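Side-chain contacts in DUF6844 domain-containing protein (Francisella tularensis subsp. tularensis, PDB 4QVR), which is of unknown function but is probably exported from the cytoplasm, starting out with an N-terminal signal sequence: residues 95-100 / 259-264; 104-109 / 268-273; 119-124 / 146-151. All blocks are in the same frame, centred on the assembly; numbering follows the deposited sequence. Where two conformers were deposited one is given.

Contact 1: 95-100 / 259-264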
# COMPACT_ATOMS: atom_id res chain seq x y z
N GLU A 95 17.90 2.76 5.25
CA GLU A 95 16.83 2.40 6.15
C GLU A 95 16.68 3.40 7.33
O GLU A 95 15.60 3.66 7.79
CB GLU A 95 17.07 0.98 6.65
CG GLU A 95 15.91 0.39 7.42
CD GLU A 95 15.98 -1.12 7.54
OE1 GLU A 95 17.10 -1.68 7.73
OE2 GLU A 95 14.90 -1.75 7.46
N GLU A 96 17.81 3.89 7.83
CA GLU A 96 17.83 4.84 8.92
C GLU A 96 17.38 6.22 8.43
O GLU A 96 16.68 6.92 9.14
CB GLU A 96 19.23 4.89 9.53
CG GLU A 96 19.61 3.58 10.23
CD GLU A 96 21.13 3.42 10.46
OE1 GLU A 96 21.92 4.00 9.68
OE2 GLU A 96 21.53 2.70 11.41
N ILE A 97 17.76 6.60 7.22
CA ILE A 97 17.34 7.88 6.67
C ILE A 97 15.83 7.85 6.54
O ILE A 97 15.13 8.73 7.05
CB ILE A 97 17.95 8.12 5.30
CG1 ILE A 97 19.47 8.29 5.41
CG2 ILE A 97 17.37 9.39 4.68
CD1 ILE A 97 20.19 8.19 4.07
N LEU A 98 15.29 6.79 5.92
CA LEU A 98 13.85 6.68 5.73
C LEU A 98 13.04 6.60 7.04
O LEU A 98 11.96 7.20 7.15
CB LEU A 98 13.53 5.50 4.84
CG LEU A 98 13.91 5.70 3.38
CD1 LEU A 98 13.72 4.43 2.62
CD2 LEU A 98 13.06 6.79 2.77
N ASN A 99 13.50 5.80 8.01
CA ASN A 99 12.85 5.75 9.30
C ASN A 99 12.82 7.12 9.96
O ASN A 99 11.82 7.49 10.55
CB ASN A 99 13.53 4.74 10.23
CG ASN A 99 13.18 3.30 9.87
OD1 ASN A 99 14.06 2.45 9.79
ND2 ASN A 99 11.88 3.03 9.61
N ASP A 100 13.92 7.87 9.87
CA ASP A 100 13.96 9.20 10.48
C ASP A 100 12.96 10.13 9.83
O ASP A 100 12.16 10.75 10.52
CB ASP A 100 15.34 9.83 10.44
CG ASP A 100 16.33 9.15 11.37
OD1 ASP A 100 15.91 8.42 12.30
OD2 ASP A 100 17.55 9.38 11.19
N VAL A 259 14.93 7.34 -1.38
CA VAL A 259 16.33 7.58 -1.09
C VAL A 259 17.20 6.66 -1.96
O VAL A 259 16.89 5.49 -2.15
CB VAL A 259 16.69 7.29 0.39
CG1 VAL A 259 18.17 7.57 0.65
CG2 VAL A 259 15.89 8.13 1.32
N GLU A 260 18.28 7.20 -2.50
CA GLU A 260 19.26 6.40 -3.23
C GLU A 260 20.55 6.33 -2.43
O GLU A 260 21.14 7.37 -2.06
CB GLU A 260 19.56 6.97 -4.61
CG GLU A 260 18.37 7.04 -5.54
CD GLU A 260 18.79 7.52 -6.92
OE1 GLU A 260 19.55 6.81 -7.61
OE2 GLU A 260 18.33 8.62 -7.31
N LYS A 261 20.95 5.11 -2.09
CA LYS A 261 22.21 4.86 -1.41
C LYS A 261 22.77 3.49 -1.68
O LYS A 261 22.03 2.54 -1.83
CB LYS A 261 22.13 5.10 0.11
CG LYS A 261 22.61 6.49 0.49
CD LYS A 261 23.10 6.59 1.92
CE LYS A 261 23.73 7.96 2.15
NZ LYS A 261 24.26 8.19 3.53
N ASP A 262 24.08 3.44 -1.76
CA ASP A 262 24.81 2.21 -1.92
C ASP A 262 24.30 1.32 -3.03
O ASP A 262 24.07 0.14 -2.84
CB ASP A 262 24.75 1.46 -0.58
CG ASP A 262 25.39 2.26 0.56
OD1 ASP A 262 26.59 2.63 0.42
OD2 ASP A 262 24.69 2.51 1.58
N GLY A 263 24.13 1.90 -4.21
CA GLY A 263 23.65 1.12 -5.35
C GLY A 263 22.19 0.67 -5.29
O GLY A 263 21.78 -0.16 -6.10
N ASN A 264 21.41 1.19 -4.34
CA ASN A 264 19.99 0.84 -4.23
C ASN A 264 19.07 2.00 -4.27
O ASN A 264 19.47 3.16 -4.06
CB ASN A 264 19.70 0.17 -2.88
CG ASN A 264 20.35 -1.18 -2.76
OD1 ASN A 264 20.23 -2.04 -3.65
ND2 ASN A 264 21.05 -1.39 -1.66
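Val259 pushes its CG2 methyl against the isobutyl group of Leu98, and this corner is the tight part of the contact. Leu98 CD2 comes to 3.5 Å from Val259 CG2, closer than carbons usually pack, and Leu98 CG follows at 3.8 Å from the same methyl. The two side chains lie alongside one another, pointing opposite ways. With chi1 of Val259 at -179°, CG1 lies anti to the backbone N and CG2 beside it, and this rotation presents both methyls to the helix: CG2 also lies 3.9 Å from Ile97 CG2, while CG1 meets Ile97 CD1. A loop residue, Val84, packs against both Ile97 and Val259 and extends the apolar cluster.

The arrangement illustrates a helix laid over an antiparallel sheet. Helix 94-108 here runs nearly opposite to the edge strand 251-261, their short axes 9.3 Å apart. Just beyond, a type I' turn from Lys261 to Asn264 closes a tight beta hairpin, with Asp262 and Gly263, both at positive phi, at its tip.

Toward that turn the packing loosens. Lys261 stretches its extended chain across Ile97 at about a right angle, so that Ile97 CD1 rests on the methylenes, 4.0 Å from Lys261 CD and equally far from CE. The ammonium group continues past the isoleucine to hydrogen-bond the carbonyl oxygen of Arg92, just ahead of the helix. The side chain of Arg92 makes a salt bridge with Asp100, while Asp262 and Gly263 face solvent.

Contact 2: 104-109 / 268-273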
# COMPACT_ATOMS: atom_id res chain seq x y z
N ASN A 104 9.51 11.53 11.76
CA ASN A 104 9.31 12.96 11.79
C ASN A 104 8.04 13.40 11.10
O ASN A 104 7.32 14.29 11.58
CB ASN A 104 10.48 13.64 11.15
CG ASN A 104 11.69 13.69 12.06
OD1 ASN A 104 11.58 13.50 13.28
ND2 ASN A 104 12.84 14.00 11.49
N TYR A 105 7.76 12.81 9.96
CA TYR A 105 6.52 13.15 9.25
C TYR A 105 5.28 12.76 10.09
O TYR A 105 4.31 13.51 10.19
CB TYR A 105 6.50 12.46 7.87
CG TYR A 105 5.30 12.80 7.06
CD1 TYR A 105 5.22 13.99 6.33
CD2 TYR A 105 4.19 11.94 7.01
CE1 TYR A 105 4.08 14.31 5.59
CE2 TYR A 105 3.06 12.26 6.29
CZ TYR A 105 3.00 13.43 5.59
OH TYR A 105 1.85 13.69 4.86
N ILE A 106 5.32 11.58 10.68
CA ILE A 106 4.22 11.12 11.48
C ILE A 106 3.99 12.02 12.70
O ILE A 106 2.85 12.35 13.04
CB ILE A 106 4.43 9.66 11.91
CG1 ILE A 106 4.31 8.74 10.69
CG2 ILE A 106 3.42 9.30 12.98
CD1 ILE A 106 4.77 7.29 10.91
N ASP A 107 5.09 12.45 13.32
CA ASP A 107 5.04 13.28 14.54
C ASP A 107 4.65 14.72 14.28
O ASP A 107 3.77 15.27 14.96
CB ASP A 107 6.40 13.25 15.27
CG ASP A 107 6.79 11.85 15.76
OD1 ASP A 107 5.95 10.92 15.65
OD2 ASP A 107 7.93 11.68 16.24
N GLN A 108 5.29 15.35 13.32
CA GLN A 108 5.00 16.74 13.03
C GLN A 108 3.60 16.96 12.49
O GLN A 108 3.10 18.09 12.54
CB GLN A 108 6.06 17.28 12.11
CG GLN A 108 7.40 17.33 12.83
CD GLN A 108 8.56 17.49 11.90
OE1 GLN A 108 8.42 18.00 10.78
NE2 GLN A 108 9.73 17.05 12.34
N ASN A 109 2.98 15.91 11.97
CA ASN A 109 1.60 15.98 11.50
C ASN A 109 0.61 15.36 12.48
O ASN A 109 -0.57 15.28 12.18
CB ASN A 109 1.49 15.34 10.12
CG ASN A 109 2.22 16.14 9.09
OD1 ASN A 109 1.73 17.18 8.63
ND2 ASN A 109 3.40 15.70 8.73
N GLY A 268 10.06 4.57 1.28
CA GLY A 268 9.35 4.45 2.54
C GLY A 268 7.91 4.88 2.28
O GLY A 268 7.64 5.75 1.46
N VAL A 269 6.97 4.24 2.94
CA VAL A 269 5.57 4.60 2.76
C VAL A 269 4.98 4.68 4.16
O VAL A 269 5.31 3.88 5.03
CB VAL A 269 4.82 3.61 1.86
CG1 VAL A 269 4.88 2.21 2.44
CG2 VAL A 269 3.35 4.03 1.66
N VAL A 270 4.20 5.73 4.37
CA VAL A 270 3.48 5.93 5.61
C VAL A 270 2.04 5.67 5.22
O VAL A 270 1.54 6.25 4.27
CB VAL A 270 3.62 7.40 6.10
CG1 VAL A 270 2.69 7.68 7.29
CG2 VAL A 270 5.04 7.68 6.53
N VAL A 271 1.38 4.77 5.96
CA VAL A 271 -0.04 4.45 5.73
C VAL A 271 -0.90 4.78 6.98
O VAL A 271 -0.38 4.83 8.10
CB VAL A 271 -0.27 2.97 5.34
CG1 VAL A 271 0.43 2.60 4.01
CG2 VAL A 271 0.15 2.00 6.45
N ILE A 272 -2.19 5.05 6.76
CA ILE A 272 -3.13 5.30 7.83
C ILE A 272 -4.34 4.42 7.57
O ILE A 272 -4.59 4.07 6.43
CB ILE A 272 -3.66 6.74 7.84
CG1 ILE A 272 -4.48 6.98 6.58
CG2 ILE A 272 -2.51 7.70 8.04
CD1 ILE A 272 -5.05 8.35 6.43
N TYR A 273 -5.06 4.04 8.62
CA TYR A 273 -6.28 3.28 8.48
C TYR A 273 -7.46 4.19 8.76
O TYR A 273 -7.43 4.95 9.72
CB TYR A 273 -6.37 2.11 9.45
CG TYR A 273 -7.71 1.41 9.30
CD1 TYR A 273 -7.94 0.55 8.26
CD2 TYR A 273 -8.77 1.67 10.18
CE1 TYR A 273 -9.18 -0.07 8.09
CE2 TYR A 273 -9.99 1.04 10.03
CZ TYR A 273 -10.19 0.17 8.96
OH TYR A 273 -11.42 -0.44 8.77
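Val270 carries most of the contact, with both methyls directed at helix 94-108: CG1 meets Ile106 and CG2 approaches Tyr105. It is a compact example of helix-on-sheet packing, in which the later turns of the helix rest on strand 264-273, the middle strand of a three-stranded antiparallel sheet. The valine's chi1 of 171° sets CG1 anti to the backbone N and leaves CG2 beside it, so the fork of the side chain opens toward two successive helix residues.

Ile106 answers with the longer of its branches. Its CB leaves the backbone beside the strand rather than at it, but CG1, placed beside the backbone N, carries the chain inward until it lies 3.9 Å from Val270 CG1, with Ile106 CD1 slightly farther from the same methyl. Val118 of the neighbouring strand and Arg112 also touch Ile106.

Tyr105 makes the looser contact, its CD2 standing 4.4 Å from Val270 CG2, with the methyl meeting the ring obliquely. Leu111, from the short helix that follows, touches both Tyr105 and Val270 and joins the same apolar group.

At the helix end, Asn109 folds back over the tyrosine: its ND2 sits 3.4 Å above the ring plane, nearer the ring's margin than its centre, and donates to Tyr105 O at 2.8 Å. This bond is nearly straight at 167° and lies on a lone pair in the carbonyl plane; Asn109 N donates to the same oxygen at 3.3 Å.

Contact 3: 119-124 / 146-151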
# COMPACT_ATOMS: atom_id res chain seq x y z
N GLY A 119 1.13 3.42 10.24
CA GLY A 119 2.23 2.50 10.04
C GLY A 119 3.22 3.02 9.02
O GLY A 119 2.95 3.94 8.24
N SER A 120 4.39 2.45 9.05
CA SER A 120 5.40 2.80 8.07
C SER A 120 6.21 1.55 7.68
O SER A 120 6.35 0.60 8.48
CB SER A 120 6.28 3.93 8.61
OG SER A 120 6.96 3.53 9.76
N ALA A 121 6.69 1.51 6.43
CA ALA A 121 7.50 0.39 5.92
C ALA A 121 8.41 0.84 4.80
O ALA A 121 8.19 1.82 4.14
CB ALA A 121 6.62 -0.75 5.43
N ILE A 122 9.46 0.08 4.62
CA ILE A 122 10.46 0.39 3.65
C ILE A 122 10.64 -0.79 2.75
O ILE A 122 10.45 -1.91 3.18
CB ILE A 122 11.76 0.63 4.40
CG1 ILE A 122 11.67 1.93 5.18
CG2 ILE A 122 12.99 0.59 3.48
CD1 ILE A 122 12.84 2.14 6.11
N GLY A 123 10.99 -0.53 1.50
CA GLY A 123 11.32 -1.57 0.54
C GLY A 123 12.55 -1.03 -0.19
O GLY A 123 12.72 0.21 -0.26
N THR A 124 13.41 -1.93 -0.68
CA THR A 124 14.63 -1.58 -1.43
C THR A 124 14.88 -2.53 -2.61
O THR A 124 14.53 -3.70 -2.57
CB THR A 124 15.90 -1.62 -0.55
OG1 THR A 124 16.17 -2.98 -0.14
CG2 THR A 124 15.73 -0.73 0.67
N LEU A 146 4.87 -1.18 0.28
CA LEU A 146 3.39 -1.21 0.47
C LEU A 146 2.90 -2.52 1.03
O LEU A 146 2.12 -2.56 1.98
CB LEU A 146 2.69 -1.00 -0.84
CG LEU A 146 1.15 -1.01 -0.81
CD1 LEU A 146 0.61 0.12 0.06
CD2 LEU A 146 0.64 -0.88 -2.24
N ILE A 147 3.35 -3.62 0.43
CA ILE A 147 2.93 -4.95 0.85
C ILE A 147 3.36 -5.25 2.26
O ILE A 147 2.67 -5.92 3.02
CB ILE A 147 3.45 -6.04 -0.13
CG1 ILE A 147 2.56 -6.09 -1.37
CG2 ILE A 147 3.45 -7.40 0.52
CD1 ILE A 147 3.05 -7.06 -2.44
N LYS A 148 4.53 -4.74 2.62
CA LYS A 148 5.05 -4.93 3.97
C LYS A 148 4.19 -4.14 4.96
O LYS A 148 3.84 -4.63 6.02
CB LYS A 148 6.48 -4.47 4.00
CG LYS A 148 7.23 -4.77 5.28
CD LYS A 148 8.70 -4.48 5.00
CE LYS A 148 9.60 -4.94 6.13
NZ LYS A 148 9.27 -4.25 7.39
N ALA A 149 3.81 -2.93 4.58
CA ALA A 149 2.96 -2.13 5.44
C ALA A 149 1.62 -2.81 5.59
O ALA A 149 1.09 -2.87 6.69
CB ALA A 149 2.79 -0.72 4.87
N GLN A 150 1.07 -3.33 4.50
CA GLN A 150 -0.22 -4.02 4.59
C GLN A 150 -0.17 -5.23 5.49
O GLN A 150 -1.09 -5.49 6.29
CB GLN A 150 -0.71 -4.47 3.23
CG GLN A 150 -1.16 -3.30 2.38
CD GLN A 150 -1.54 -3.69 0.95
OE1 GLN A 150 -1.26 -4.78 0.48
NE2 GLN A 150 -2.14 -2.76 0.26
N ALA A 151 0.93 -5.95 5.40
CA ALA A 151 1.07 -7.19 6.15
C ALA A 151 1.24 -6.91 7.63
O ALA A 151 0.72 -7.65 8.48
CB ALA A 151 2.23 -8.01 5.59
O HOH W 1 8.05 -1.75 8.75
O HOH W 2 10.17 -1.57 7.13
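Ala121 and Ala149 bring the backbones of strand 119-124 and helix 146-151 within 5.2 Å, CA to CA, where the short axes approach to 6.9 Å with their directions 145° apart. The two alanines, with a single methyl each, are consistent with so close an approach. Ala121 CB lies 3.9 Å from Ala149 CB and still nearer, at 3.7 Å, to Ala149 N, so the strand methyl presses on the helix backbone itself.

Lys148 flanks this pair. Its CB and CG pass alongside Ala121 CB, and with CG anti to the backbone N (chi1 -172°) the chain runs out across the strand, and CD lies 3.6 Å from Ile122 O. A bend at the last torsion then turns NZ toward two waters. One accepts from both Lys148 NZ, at 2.8 Å, and Ile122 N; the other donates to Ser120 O and takes only a weak bond from NZ. The ammonium group also forms a salt bridge with Glu152, one turn further along the helix.

Helix 134-159 thus covers one face of the edge strand, while Ile122 reaches from the opposite face to helix 94-108. Helix 402-415 packs against Lys148, Gln150 and Ala151, and Val271 of the central strand touches Ala149.

From the N terminus, helix 94-108 comes first and supplies the opening segments of contacts 1 and 2, an early and a late stretch of one helix. Strand 117-126 follows, then helix 134-159, and their pairing in contact 3 closes a short loop of 21 residues. Much later the hairpin of strands 251-261 and 264-273 returns to the helix: contact 1 closes the first long loop, contact 2 the second. These two cross along the chain, and contact 3 falls within both. Together they tie a helix to each face of the three-stranded sheet. Backbone pairing of Val269 with Ala121 and of Val271 with Gly119 joins contacts 2 and 3 directly.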